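Local coordinates for nodulation protein S (Bradyrhizobium sp., PDB 3OFK) that probably methylates Nod factor precursors as a SAM-dependent N-methyltransferase of nodulation and is captured here with the product S-adenosyl-L-homocysteine bound, at residues E178-V183 with A200-P205; L43-S48 with E182-Q187. All blocks are in the same frame, centred on the assembly; numbering follows the deposited sequence.

Contact 1: E178-V183 with A200-P205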
loop_
_atom_site.group_PDB
_atom_site.type_symbol
_atom_site.label_atom_id
_atom_site.label_comp_id
_atom_site.label_asym_id
_atom_site.label_seq_id
_atom_site.Cartn_x
_atom_site.Cartn_y
_atom_site.Cartn_z
ATOM N N GLU A 178 -3.232 -3.813 -17.710
ATOM C CA GLU A 178 -3.493 -4.994 -18.545
ATOM C C GLU A 178 -4.715 -5.747 -18.051
ATOM O O GLU A 178 -5.389 -6.422 -18.828
ATOM C CB GLU A 178 -2.296 -5.977 -18.523
ATOM C CG GLU A 178 -0.952 -5.436 -19.066
ATOM C CD GLU A 178 0.276 -6.250 -18.615
ATOM O OE1 GLU A 178 1.412 -5.739 -18.759
ATOM O OE2 GLU A 178 0.117 -7.390 -18.126
ATOM N N ALA A 179 -4.962 -5.675 -16.742
ATOM C CA ALA A 179 -6.104 -6.370 -16.144
ATOM C C ALA A 179 -7.245 -5.412 -15.716
ATOM O O ALA A 179 -8.415 -5.820 -15.645
ATOM C CB ALA A 179 -5.624 -7.204 -14.948
ATOM N N LEU A 180 -6.900 -4.154 -15.445
ATOM C CA LEU A 180 -7.837 -3.196 -14.839
ATOM C C LEU A 180 -7.928 -1.918 -15.650
ATOM O O LEU A 180 -7.062 -1.645 -16.470
ATOM C CB LEU A 180 -7.418 -2.849 -13.407
ATOM C CG LEU A 180 -7.306 -4.002 -12.401
ATOM C CD1 LEU A 180 -6.712 -3.487 -11.068
ATOM C CD2 LEU A 180 -8.657 -4.630 -12.168
ATOM N N THR A 181 -8.981 -1.143 -15.391
ATOM C CA THR A 181 -9.250 0.116 -16.082
ATOM C C THR A 181 -8.842 1.303 -15.189
ATOM O O THR A 181 -9.332 1.451 -14.070
ATOM C CB THR A 181 -10.757 0.215 -16.471
ATOM O OG1 THR A 181 -11.092 -0.810 -17.425
ATOM C CG2 THR A 181 -11.114 1.592 -17.079
ATOM N N GLU A 182 -7.920 2.134 -15.660
ATOM C CA GLU A 182 -7.510 3.311 -14.892
ATOM C C GLU A 182 -8.659 4.324 -14.860
ATOM O O GLU A 182 -9.164 4.713 -15.927
ATOM C CB GLU A 182 -6.252 3.969 -15.472
ATOM C CG GLU A 182 -5.683 5.036 -14.530
ATOM C CD GLU A 182 -4.398 5.688 -15.028
ATOM O OE1 GLU A 182 -3.446 4.974 -15.410
ATOM O OE2 GLU A 182 -4.322 6.928 -15.004
ATOM N N VAL A 183 -9.091 4.731 -13.665
ATOM C CA VAL A 183 -10.183 5.711 -13.530
ATOM C C VAL A 183 -9.676 7.126 -13.190
ATOM O O VAL A 183 -10.366 8.113 -13.471
ATOM C CB VAL A 183 -11.252 5.297 -12.479
ATOM C CG1 VAL A 183 -11.599 3.822 -12.575
ATOM C CG2 VAL A 183 -10.814 5.642 -11.071
ATOM N N ALA A 200 -2.754 5.987 -8.515
ATOM C CA ALA A 200 -3.779 5.724 -9.516
ATOM C C ALA A 200 -4.864 4.834 -8.904
ATOM O O ALA A 200 -4.587 3.906 -8.128
ATOM C CB ALA A 200 -3.169 5.056 -10.758
ATOM N N ARG A 201 -6.099 5.139 -9.269
ATOM C CA ARG A 201 -7.254 4.388 -8.856
ATOM C C ARG A 201 -7.717 3.593 -10.062
ATOM O O ARG A 201 -7.993 4.162 -11.128
ATOM C CB ARG A 201 -8.341 5.343 -8.357
ATOM C CG ARG A 201 -9.617 4.671 -7.842
ATOM C CD ARG A 201 -10.570 5.737 -7.325
ATOM N NE ARG A 201 -11.800 5.198 -6.733
ATOM C CZ ARG A 201 -13.024 5.273 -7.267
ATOM N NH1 ARG A 201 -13.236 5.878 -8.441
ATOM N NH2 ARG A 201 -14.061 4.740 -6.608
ATOM N N PHE A 202 -7.802 2.277 -9.882
ATOM C CA PHE A 202 -8.228 1.366 -10.953
ATOM C C PHE A 202 -9.594 0.755 -10.654
ATOM O O PHE A 202 -9.954 0.557 -9.489
ATOM C CB PHE A 202 -7.187 0.267 -11.133
ATOM C CG PHE A 202 -5.859 0.766 -11.641
ATOM C CD1 PHE A 202 -5.523 0.659 -12.998
ATOM C CD2 PHE A 202 -4.928 1.304 -10.773
ATOM C CE1 PHE A 202 -4.322 1.112 -13.464
ATOM C CE2 PHE A 202 -3.692 1.747 -11.248
ATOM C CZ PHE A 202 -3.392 1.641 -12.599
ATOM N N ARG A 203 -10.371 0.500 -11.704
ATOM C CA ARG A 203 -11.633 -0.199 -11.575
ATOM C C ARG A 203 -11.537 -1.567 -12.227
ATOM O O ARG A 203 -10.834 -1.760 -13.221
ATOM C CB ARG A 203 -12.783 0.592 -12.224
ATOM C CG ARG A 203 -14.161 0.137 -11.748
ATOM C CD ARG A 203 -15.336 0.950 -12.339
ATOM N NE ARG A 203 -15.368 0.908 -13.800
ATOM C CZ ARG A 203 -14.895 1.860 -14.607
ATOM N NH1 ARG A 203 -14.342 2.969 -14.111
ATOM N NH2 ARG A 203 -14.979 1.703 -15.926
ATOM N N ASN A 204 -12.271 -2.511 -11.658
ATOM C CA ASN A 204 -12.326 -3.857 -12.167
ATOM C C ASN A 204 -13.372 -3.892 -13.249
ATOM O O ASN A 204 -14.572 -3.854 -12.929
ATOM C CB ASN A 204 -12.722 -4.842 -11.056
ATOM C CG ASN A 204 -12.441 -6.296 -11.420
ATOM O OD1 ASN A 204 -11.595 -6.587 -12.263
ATOM N ND2 ASN A 204 -13.132 -7.213 -10.757
ATOM N N PRO A 205 -12.940 -3.967 -14.531
ATOM C CA PRO A 205 -13.923 -4.006 -15.614
ATOM C C PRO A 205 -14.685 -5.352 -15.568
ATOM O O PRO A 205 -14.303 -6.325 -16.236
ATOM C CB PRO A 205 -13.051 -3.850 -16.867
ATOM C CG PRO A 205 -11.777 -4.513 -16.526
ATOM C CD PRO A 205 -11.587 -4.306 -15.023
#
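Thr181 and Arg203 form a hydrogen-bonded antiparallel pair in the hairpin of strands 181-189 and 196-203, at the edge of the Rossmann-like methyltransferase sheet, in which 196-203 is the reversed strand. The two short strand segments approach to 4.4 Å between axes, their directions 130° apart. Thr181 N gives to Arg203 O at 2.9 Å, and Arg203 N returns a bond to Thr181 O. One step along, Glu182 and Phe202 are a non-hydrogen-bonded pair, after which Val183 N reaches Arg201 O at 2.8 Å.

On the face that carries Phe202, the side chain of Leu180 crosses that of Phe202 at about a right angle, its CD1 3.8 Å from Phe202 CB. The ring's CD1 and CE1 rest obliquely against CA and CB of Glu182, and helix 169-179 packs on the ring through Ile173, Leu176 and Thr177. The Glu182 carboxylate turns to Arg185.

On the side of Thr181 and Arg203, the two methyls of Val183 meet different arginines. Val183 CG1, anti to the carbonyl carbon (chi1 -42°), lies 3.3 Å from Arg203 NH1 and also touches Arg203 CB; Val183 CG2 sits 3.6 Å from Arg201 CG. An alanine here would probably leave Arg203 NH1 without the methyl beside it and open a gap beside the extended Arg201 chain, which runs on to bond Ser49 through NH2. Past the strand, Pro205 closes over the turn that precedes Thr181: its CD lies 3.6 Å from Ala179 O and its CB 3.7 Å from Thr181 OG1.

Contact 2: L43-S48 with E182-Q187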
loop_
_atom_site.group_PDB
_atom_site.type_symbol
_atom_site.label_atom_id
_atom_site.label_comp_id
_atom_site.label_asym_id
_atom_site.label_seq_id
_atom_site.Cartn_x
_atom_site.Cartn_y
_atom_site.Cartn_z
ATOM N N LEU A 43 -6.493 8.517 0.645
ATOM C CA LEU A 43 -7.848 8.440 1.202
ATOM C C LEU A 43 -8.878 9.068 0.250
ATOM O O LEU A 43 -9.945 8.507 0.100
ATOM C CB LEU A 43 -7.957 9.070 2.603
ATOM C CG LEU A 43 -9.273 8.833 3.372
ATOM C CD1 LEU A 43 -9.535 7.358 3.644
ATOM C CD2 LEU A 43 -9.284 9.563 4.676
ATOM N N ARG A 44 -8.546 10.187 -0.413
ATOM C CA ARG A 44 -9.484 10.820 -1.347
ATOM C C ARG A 44 -9.854 9.823 -2.434
ATOM O O ARG A 44 -11.033 9.653 -2.755
ATOM C CB ARG A 44 -8.918 12.106 -1.993
ATOM C CG ARG A 44 -9.838 12.729 -3.050
ATOM C CD ARG A 44 -9.230 13.975 -3.697
ATOM N NE ARG A 44 -8.008 13.672 -4.449
ATOM C CZ ARG A 44 -7.976 13.174 -5.687
ATOM N NH1 ARG A 44 -9.101 12.900 -6.333
ATOM N NH2 ARG A 44 -6.808 12.939 -6.286
ATOM N N LEU A 45 -8.841 9.157 -2.990
ATOM C CA LEU A 45 -9.080 8.134 -3.998
ATOM C C LEU A 45 -9.904 6.978 -3.426
ATOM O O LEU A 45 -10.752 6.443 -4.116
ATOM C CB LEU A 45 -7.748 7.614 -4.592
ATOM C CG LEU A 45 -6.877 8.603 -5.400
ATOM C CD1 LEU A 45 -5.541 7.992 -5.884
ATOM C CD2 LEU A 45 -7.661 9.156 -6.547
ATOM N N SER A 46 -9.618 6.562 -2.193
ATOM C CA SER A 46 -10.289 5.399 -1.588
ATOM C C SER A 46 -11.779 5.681 -1.363
ATOM O O SER A 46 -12.622 4.774 -1.507
ATOM C CB SER A 46 -9.626 5.014 -0.258
ATOM O OG SER A 46 -8.222 4.773 -0.385
ATOM N N LEU A 47 -12.094 6.949 -1.052
ATOM C CA LEU A 47 -13.460 7.353 -0.711
ATOM C C LEU A 47 -14.232 7.846 -1.920
ATOM O O LEU A 47 -15.404 8.199 -1.776
ATOM C CB LEU A 47 -13.470 8.448 0.382
ATOM C CG LEU A 47 -12.955 8.050 1.773
ATOM C CD1 LEU A 47 -13.118 9.217 2.793
ATOM C CD2 LEU A 47 -13.658 6.780 2.289
ATOM N N SER A 48 -13.613 7.863 -3.108
ATOM C CA SER A 48 -14.250 8.478 -4.293
ATOM C C SER A 48 -15.657 7.978 -4.563
ATOM O O SER A 48 -16.475 8.731 -5.079
ATOM C CB SER A 48 -13.410 8.276 -5.552
ATOM O OG SER A 48 -12.150 8.892 -5.398
ATOM N N GLU A 182 -7.920 2.134 -15.660
ATOM C CA GLU A 182 -7.510 3.311 -14.892
ATOM C C GLU A 182 -8.659 4.324 -14.860
ATOM O O GLU A 182 -9.164 4.713 -15.927
ATOM C CB GLU A 182 -6.252 3.969 -15.472
ATOM C CG GLU A 182 -5.683 5.036 -14.530
ATOM C CD GLU A 182 -4.398 5.688 -15.028
ATOM O OE1 GLU A 182 -3.446 4.974 -15.410
ATOM O OE2 GLU A 182 -4.322 6.928 -15.004
ATOM N N VAL A 183 -9.091 4.731 -13.665
ATOM C CA VAL A 183 -10.183 5.711 -13.530
ATOM C C VAL A 183 -9.676 7.126 -13.190
ATOM O O VAL A 183 -10.366 8.113 -13.471
ATOM C CB VAL A 183 -11.252 5.297 -12.479
ATOM C CG1 VAL A 183 -11.599 3.822 -12.575
ATOM C CG2 VAL A 183 -10.814 5.642 -11.071
ATOM N N GLU A 184 -8.487 7.221 -12.590
ATOM C CA GLU A 184 -7.925 8.500 -12.146
ATOM C C GLU A 184 -6.487 8.314 -11.702
ATOM O O GLU A 184 -6.132 7.212 -11.297
ATOM C CB GLU A 184 -8.721 9.046 -10.941
ATOM C CG GLU A 184 -8.329 10.467 -10.523
ATOM C CD GLU A 184 -9.118 11.000 -9.335
ATOM O OE1 GLU A 184 -10.077 10.340 -8.861
ATOM O OE2 GLU A 184 -8.751 12.098 -8.880
ATOM N N ARG A 185 -5.680 9.378 -11.745
ATOM C CA ARG A 185 -4.342 9.345 -11.137
ATOM C C ARG A 185 -3.979 10.680 -10.523
ATOM O O ARG A 185 -4.598 11.696 -10.833
ATOM C CB ARG A 185 -3.271 8.936 -12.152
ATOM C CG ARG A 185 -3.071 9.927 -13.311
ATOM C CD ARG A 185 -1.797 9.595 -14.067
ATOM N NE ARG A 185 -1.869 8.239 -14.577
ATOM C CZ ARG A 185 -0.840 7.532 -15.032
ATOM N NH1 ARG A 185 0.385 8.044 -15.066
ATOM N NH2 ARG A 185 -1.054 6.293 -15.460
ATOM N N VAL A 186 -2.977 10.668 -9.658
ATOM C CA VAL A 186 -2.471 11.885 -9.029
ATOM C C VAL A 186 -1.013 11.755 -8.759
ATOM O O VAL A 186 -0.536 10.708 -8.381
ATOM C CB VAL A 186 -3.104 12.223 -7.627
ATOM C CG1 VAL A 186 -3.932 13.489 -7.705
ATOM C CG2 VAL A 186 -3.887 11.049 -7.033
ATOM N N GLN A 187 -0.326 12.869 -8.886
ATOM C CA GLN A 187 1.059 12.961 -8.520
ATOM C C GLN A 187 1.179 13.629 -7.157
ATOM O O GLN A 187 0.363 14.478 -6.799
ATOM C CB GLN A 187 1.773 13.797 -9.564
ATOM C CG GLN A 187 3.254 13.643 -9.519
ATOM C CD GLN A 187 3.919 14.327 -10.685
ATOM O OE1 GLN A 187 3.247 14.735 -11.645
ATOM N NE2 GLN A 187 5.249 14.450 -10.619
#
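Arg44, in the last turn of helix 33-46, is joined by a salt bridge to Glu184 on strand 181-189, the one ionic link of this surface contact. Arg44 NH1 gives a short, nearly straight bond to Glu184 OE2, 2.7 Å long with 169° at the hydrogen. Arg44 NH2 adds a weak bond of 3.3 Å to Glu184 OE2, so a single oxygen takes both nitrogens. NH1 comes in on the syn side of OE2, and the oxygen lies near the guanidinium plane, although the two flat groups are turned 48° apart. The arginine chain bends at chi3 (64°), which turns NE out of line with the carbons before it. NH2 also bonds to Gln41 OE1 one turn back. Arg185, whose side chain starts away from the helix, grips Glu182 side-on with NE and NH2, one nitrogen to each carboxylate oxygen.

Leucine and valine methyls flank the charged groups. Leu45 and Val186 meet tip to tip, Leu45 CD1 3.7 Å from Val186 CG2. The other methyl, Leu45 CD2, lies 3.5 Å from Glu184 OE1, and Leu199 of the neighbouring strand also packs on this leucine. Val186 CG1 stands at the guanidinium edge, 3.3 Å from Arg44 NH2.

Both hydrogen bonds from Arg44 fall on Glu184 OE2, while OE1 lies against a leucine methyl; this would probably polarise the carboxylate toward OE2 and favour its ionised form.

The centres of contacts 1 and 2 lie about 11 Å apart, and both use strand 181-189, an outermost strand of the sheet. Contact 1 bonds its first residues to strand 196-203; contact 2 ties its next residues to helix 33-46, which comes far earlier in the chain. Glu182 and Val183 lie in segments of both contacts but meet partners across the segments only in contact 1. The junction is a classic beta bulge, where Val183 and Glu184 both face Arg201, whose N is 2.9 Å from Glu184 O, a probable hydrogen bond. Arg201 also packs on Leu45 O and Ser48, so the C-terminal hairpin meets the end of the helix that bears Arg38 and His39, residues binding S-adenosyl-L-homocysteine.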